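Local structure of short chain dehydrogenase (Mycobacterium smegmatis, 3UCX) at residues G7-K12 with F241-L246; T25-R30 with S237-M242. The protein probably acts as an oxidoreductase of the short-chain dehydrogenase/reductase family, built on a Rossmann-type fold. One frame throughout, in Å; residues are numbered along the deposited sequence. Where two conformers were deposited one is given.

From its first modelled residues the chain runs through the loop 7-12 into strand 13-17, which feeds helix 23-33. Some 200 residues later, helix 232-243 packs against the loop and helix 23-33. Contact 1 sets the end of that helix and the turn after it against the N-terminal loop, closing a loop of 228 residues. Contact 2, which packs earlier turns on helix 23-33, closes one of 206; it starts inside the first and ends on the same stretch, sharing F241 and M242. The two meet where L8 and L9 reach L240, with centres about 10 Å apart. Together they tie the opening beta-alpha unit of the Rossmann fold to its last long helix, close to a second subunit.

Contact 1 (G7-K12 with F241-L246); sequences GLLTDK and FMASDL
L8 CD2 lies 3.3 Å from L246 CD1, a tight methyl contact between side chains crossing at about a right angle. The same methyl touches S244 OG, while L9 CD2 lies 4.1 Å from S244 CA and also meets A243. Apart from this apolar group, one of the two conformers modelled for K12 makes a salt bridge to D245, with K12 NZ 2.7 Å from D245 OD2. The ammonium then approaches from above the carboxylate plane, 62° out of it. In that conformer two waters share the same nitrogen. One accepts from K12 NZ and from D245 N and donates to L8 O, 2.6 Å away; the other joins K12 NZ to A243 O. The lysine so placed meets D245 directly and the helix end, at A243 O, only through a water.

This is the N-terminal entry to a Rossmann fold: the 7-12 loop leads into strand 13-17 and leans on the C-terminal end of helix 232-243.

S244, the first residue to leave helical geometry, turns its OG between the backbone N and the carbonyl carbon (chi1 82°), and S244 OG bonds to F241 O at 2.8 Å. That carbonyl also accepts from S244 N, giving it two donors from one residue. L246 N makes a weak bond to S244 OG. On the loop side, K12 N bonds to L9 O across a type II turn, and L8 N is held by Q34 OE1.

Contact 2 (T25-R30 with S237-M242); sequences TTLARR and SAILFM
L27 meets I239 and L240 at the apolar part of this helix pair, one turn before R30 adds a polar link. L27 has CG anti to the backbone N (chi1 -160°), and its CD1 lies 3.5 Å from L240 CD1, a tight pair, and 3.6 Å from I239 CG2. L27 CD2 reaches the isoleucine as well, 4.0 Å from I239 CD1. The L27 side chain crosses that of I239 at about a right angle, whereas L27 and L240 slide past each other in opposite directions.

At R30, CB packs 3.9 Å from L240 CD2, and the backbones come nearest at these two residues, with R30 CA 8.0 Å from L240 CA. The arginine chain bends at chi2 and chi3 before ending at S237. R30 NH2 donates to S237 OG at 2.7 Å in a nearly straight bond of 169°, with the oxygen in the guanidinium plane. R30 NH1 forms a salt bridge with D233 OD1, and the backbone O of D233 is hydrogen-bonded to S237 OG, so both the arginine and the serine engage the preceding turn of the helix.

The short segments cross at -49°, their axes 10.3 Å apart at closest approach. F241 stacks on F241 of a second subunit. Helix 23-33, following the first strand of the Rossmann fold, has helix 45-57 against T25, A28 and R29, and beyond helix 232-243, A238 and M242 pack on strand 254-257.

Contact 1 (G7-K12 with F241-L246)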
# COMPACT_ATOMS: atom_id res chain seq x y z
N GLY A 7 -34.06 -5.16 -3.40
CA GLY A 7 -33.84 -5.32 -4.87
C GLY A 7 -32.57 -4.65 -5.41
O GLY A 7 -32.66 -3.74 -6.24
N LEU A 8 -31.40 -5.10 -4.98
CA LEU A 8 -30.12 -4.51 -5.43
C LEU A 8 -29.87 -4.67 -6.94
O LEU A 8 -29.19 -3.84 -7.54
CB LEU A 8 -28.92 -5.11 -4.70
CG LEU A 8 -28.40 -4.45 -3.42
CD1 LEU A 8 -27.23 -5.26 -2.85
CD2 LEU A 8 -27.98 -3.02 -3.69
N LEU A 9 -30.40 -5.74 -7.54
CA LEU A 9 -30.05 -6.11 -8.91
C LEU A 9 -31.28 -6.36 -9.77
O LEU A 9 -31.24 -7.13 -10.74
CB LEU A 9 -29.16 -7.36 -8.90
CG LEU A 9 -27.83 -7.26 -8.15
CD1 LEU A 9 -27.17 -8.63 -8.11
CD2 LEU A 9 -26.87 -6.24 -8.80
N THR A 10 -32.37 -5.67 -9.44
CA THR A 10 -33.64 -5.86 -10.11
C THR A 10 -33.51 -5.67 -11.61
O THR A 10 -33.00 -4.65 -12.07
CB THR A 10 -34.70 -4.86 -9.60
OG1 THR A 10 -34.95 -5.10 -8.21
CG2 THR A 10 -35.97 -5.03 -10.40
N ASP A 11 -33.96 -6.70 -12.34
CA ASP A 11 -33.94 -6.79 -13.79
C ASP A 11 -32.55 -6.64 -14.46
O ASP A 11 -32.46 -6.29 -15.63
CB ASP A 11 -34.97 -5.85 -14.42
CG ASP A 11 -36.40 -6.29 -14.17
OD1 ASP A 11 -36.66 -7.48 -13.86
OD2 ASP A 11 -37.28 -5.42 -14.28
N LYS A 12 -31.50 -6.93 -13.71
CA LYS A 12 -30.16 -6.98 -14.26
C LYS A 12 -29.82 -8.40 -14.65
O LYS A 12 -30.36 -9.34 -14.09
CB LYS A 12 -29.17 -6.45 -13.23
CG LYS A 12 -29.47 -5.01 -12.86
CD LYS A 12 -28.26 -4.20 -12.46
CE LYS A 12 -28.57 -2.71 -12.62
NZ LYS A 12 -27.90 -1.90 -11.57
N PHE A 241 -22.72 -5.68 -3.52
CA PHE A 241 -22.56 -4.24 -3.38
C PHE A 241 -21.76 -3.66 -4.55
O PHE A 241 -22.23 -2.73 -5.23
CB PHE A 241 -21.86 -3.88 -2.06
CG PHE A 241 -21.35 -2.47 -2.00
CD1 PHE A 241 -22.22 -1.42 -1.84
CD2 PHE A 241 -20.02 -2.21 -2.13
CE1 PHE A 241 -21.75 -0.10 -1.79
CE2 PHE A 241 -19.53 -0.91 -2.09
CZ PHE A 241 -20.41 0.14 -1.92
N MET A 242 -20.59 -4.24 -4.80
CA MET A 242 -19.71 -3.79 -5.89
C MET A 242 -20.36 -3.93 -7.27
O MET A 242 -20.08 -3.13 -8.17
CB MET A 242 -18.40 -4.56 -5.88
CG MET A 242 -17.43 -4.14 -4.79
SD MET A 242 -16.90 -2.43 -5.01
CE MET A 242 -15.36 -2.41 -4.08
N ALA A 243 -21.21 -4.95 -7.44
CA ALA A 243 -21.93 -5.17 -8.70
C ALA A 243 -23.10 -4.21 -8.90
O ALA A 243 -23.55 -4.00 -10.03
CB ALA A 243 -22.44 -6.62 -8.77
N SER A 244 -23.57 -3.61 -7.82
CA SER A 244 -24.78 -2.83 -7.82
C SER A 244 -24.54 -1.35 -8.05
O SER A 244 -23.43 -0.84 -7.92
CB SER A 244 -25.49 -2.98 -6.46
OG SER A 244 -24.90 -2.10 -5.51
N ASP A 245 -25.63 -0.62 -8.28
CA ASP A 245 -25.57 0.85 -8.39
C ASP A 245 -25.26 1.61 -7.10
O ASP A 245 -24.93 2.80 -7.15
CB ASP A 245 -26.85 1.37 -9.06
CG ASP A 245 -26.96 0.94 -10.51
OD1 ASP A 245 -25.92 0.79 -11.20
OD2 ASP A 245 -28.09 0.75 -11.00
N LEU A 246 -25.31 0.94 -5.94
CA LEU A 246 -24.79 1.52 -4.71
C LEU A 246 -23.29 1.85 -4.88
O LEU A 246 -22.76 2.72 -4.19
CB LEU A 246 -24.94 0.59 -3.50
CG LEU A 246 -26.31 0.28 -2.86
CD1 LEU A 246 -26.20 -0.91 -1.91
CD2 LEU A 246 -26.84 1.49 -2.11
O HOH W 1 -28.16 -1.76 -8.64
O HOH W 2 -25.38 -2.88 -11.41

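Contact 2 (T25-R30 with S237-M242)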
# COMPACT_ATOMS: atom_id res chain seq x y z
N THR A 25 -22.16 -20.79 -5.62
CA THR A 25 -23.55 -21.17 -5.44
C THR A 25 -24.27 -20.13 -4.58
O THR A 25 -25.37 -19.67 -4.91
CB THR A 25 -23.66 -22.59 -4.85
OG1 THR A 25 -23.05 -23.53 -5.75
CG2 THR A 25 -25.11 -22.98 -4.61
N THR A 26 -23.65 -19.73 -3.47
CA THR A 26 -24.22 -18.68 -2.63
C THR A 26 -24.44 -17.39 -3.42
O THR A 26 -25.49 -16.77 -3.31
CB THR A 26 -23.31 -18.38 -1.42
OG1 THR A 26 -23.30 -19.53 -0.56
CG2 THR A 26 -23.84 -17.18 -0.63
N LEU A 27 -23.47 -17.02 -4.23
CA LEU A 27 -23.56 -15.79 -5.03
C LEU A 27 -24.73 -15.81 -6.02
O LEU A 27 -25.49 -14.84 -6.10
CB LEU A 27 -22.21 -15.58 -5.74
CG LEU A 27 -21.81 -14.21 -6.27
CD1 LEU A 27 -21.85 -13.12 -5.20
CD2 LEU A 27 -20.41 -14.35 -6.87
N ALA A 28 -24.89 -16.91 -6.74
CA ALA A 28 -25.97 -17.07 -7.71
C ALA A 28 -27.31 -16.93 -7.02
O ALA A 28 -28.20 -16.20 -7.48
CB ALA A 28 -25.87 -18.45 -8.38
N ARG A 29 -27.45 -17.62 -5.89
CA ARG A 29 -28.67 -17.55 -5.12
C ARG A 29 -28.92 -16.13 -4.68
O ARG A 29 -30.01 -15.61 -4.85
CB ARG A 29 -28.60 -18.51 -3.91
CG ARG A 29 -29.82 -18.46 -2.98
CD ARG A 29 -29.68 -19.32 -1.72
NE ARG A 29 -28.50 -19.02 -0.89
CZ ARG A 29 -28.39 -18.00 -0.03
NH1 ARG A 29 -29.39 -17.14 0.14
NH2 ARG A 29 -27.27 -17.85 0.67
N ARG A 30 -27.90 -15.49 -4.08
CA ARG A 30 -28.09 -14.14 -3.58
C ARG A 30 -28.42 -13.13 -4.69
O ARG A 30 -29.24 -12.26 -4.48
CB ARG A 30 -26.87 -13.68 -2.76
CG ARG A 30 -26.73 -14.42 -1.42
CD ARG A 30 -27.65 -13.86 -0.34
NE ARG A 30 -27.42 -12.44 -0.11
CZ ARG A 30 -26.35 -11.94 0.50
NH1 ARG A 30 -25.43 -12.75 0.99
NH2 ARG A 30 -26.22 -10.63 0.63
N SER A 237 -22.27 -10.66 -0.07
CA SER A 237 -22.79 -9.31 0.14
C SER A 237 -21.85 -8.22 -0.42
O SER A 237 -22.31 -7.23 -1.01
CB SER A 237 -23.03 -9.03 1.62
OG SER A 237 -24.11 -9.82 2.12
N ALA A 238 -20.56 -8.37 -0.18
CA ALA A 238 -19.54 -7.43 -0.70
C ALA A 238 -19.54 -7.41 -2.24
O ALA A 238 -19.46 -6.35 -2.85
CB ALA A 238 -18.16 -7.81 -0.19
N ILE A 239 -19.65 -8.59 -2.84
CA ILE A 239 -19.66 -8.72 -4.31
C ILE A 239 -20.92 -8.08 -4.88
O ILE A 239 -20.88 -7.34 -5.86
CB ILE A 239 -19.55 -10.19 -4.73
CG1 ILE A 239 -18.17 -10.74 -4.36
CG2 ILE A 239 -19.82 -10.37 -6.22
CD1 ILE A 239 -18.10 -12.25 -4.39
N LEU A 240 -22.06 -8.38 -4.27
CA LEU A 240 -23.33 -7.75 -4.67
C LEU A 240 -23.28 -6.23 -4.60
O LEU A 240 -23.74 -5.55 -5.53
CB LEU A 240 -24.51 -8.29 -3.85
CG LEU A 240 -25.21 -9.51 -4.46
CD1 LEU A 240 -24.25 -10.69 -4.63
CD2 LEU A 240 -26.37 -9.86 -3.55
N PHE A 241 -22.72 -5.68 -3.52
CA PHE A 241 -22.56 -4.24 -3.38
C PHE A 241 -21.76 -3.66 -4.55
O PHE A 241 -22.23 -2.73 -5.23
CB PHE A 241 -21.86 -3.88 -2.06
CG PHE A 241 -21.35 -2.47 -2.00
CD1 PHE A 241 -22.22 -1.42 -1.84
CD2 PHE A 241 -20.02 -2.21 -2.13
CE1 PHE A 241 -21.75 -0.10 -1.79
CE2 PHE A 241 -19.53 -0.91 -2.09
CZ PHE A 241 -20.41 0.14 -1.92
N MET A 242 -20.59 -4.24 -4.80
CA MET A 242 -19.71 -3.79 -5.89
C MET A 242 -20.36 -3.93 -7.27
O MET A 242 -20.08 -3.13 -8.17
CB MET A 242 -18.40 -4.56 -5.88
CG MET A 242 -17.43 -4.14 -4.79
SD MET A 242 -16.90 -2.43 -5.01
CE MET A 242 -15.36 -2.41 -4.08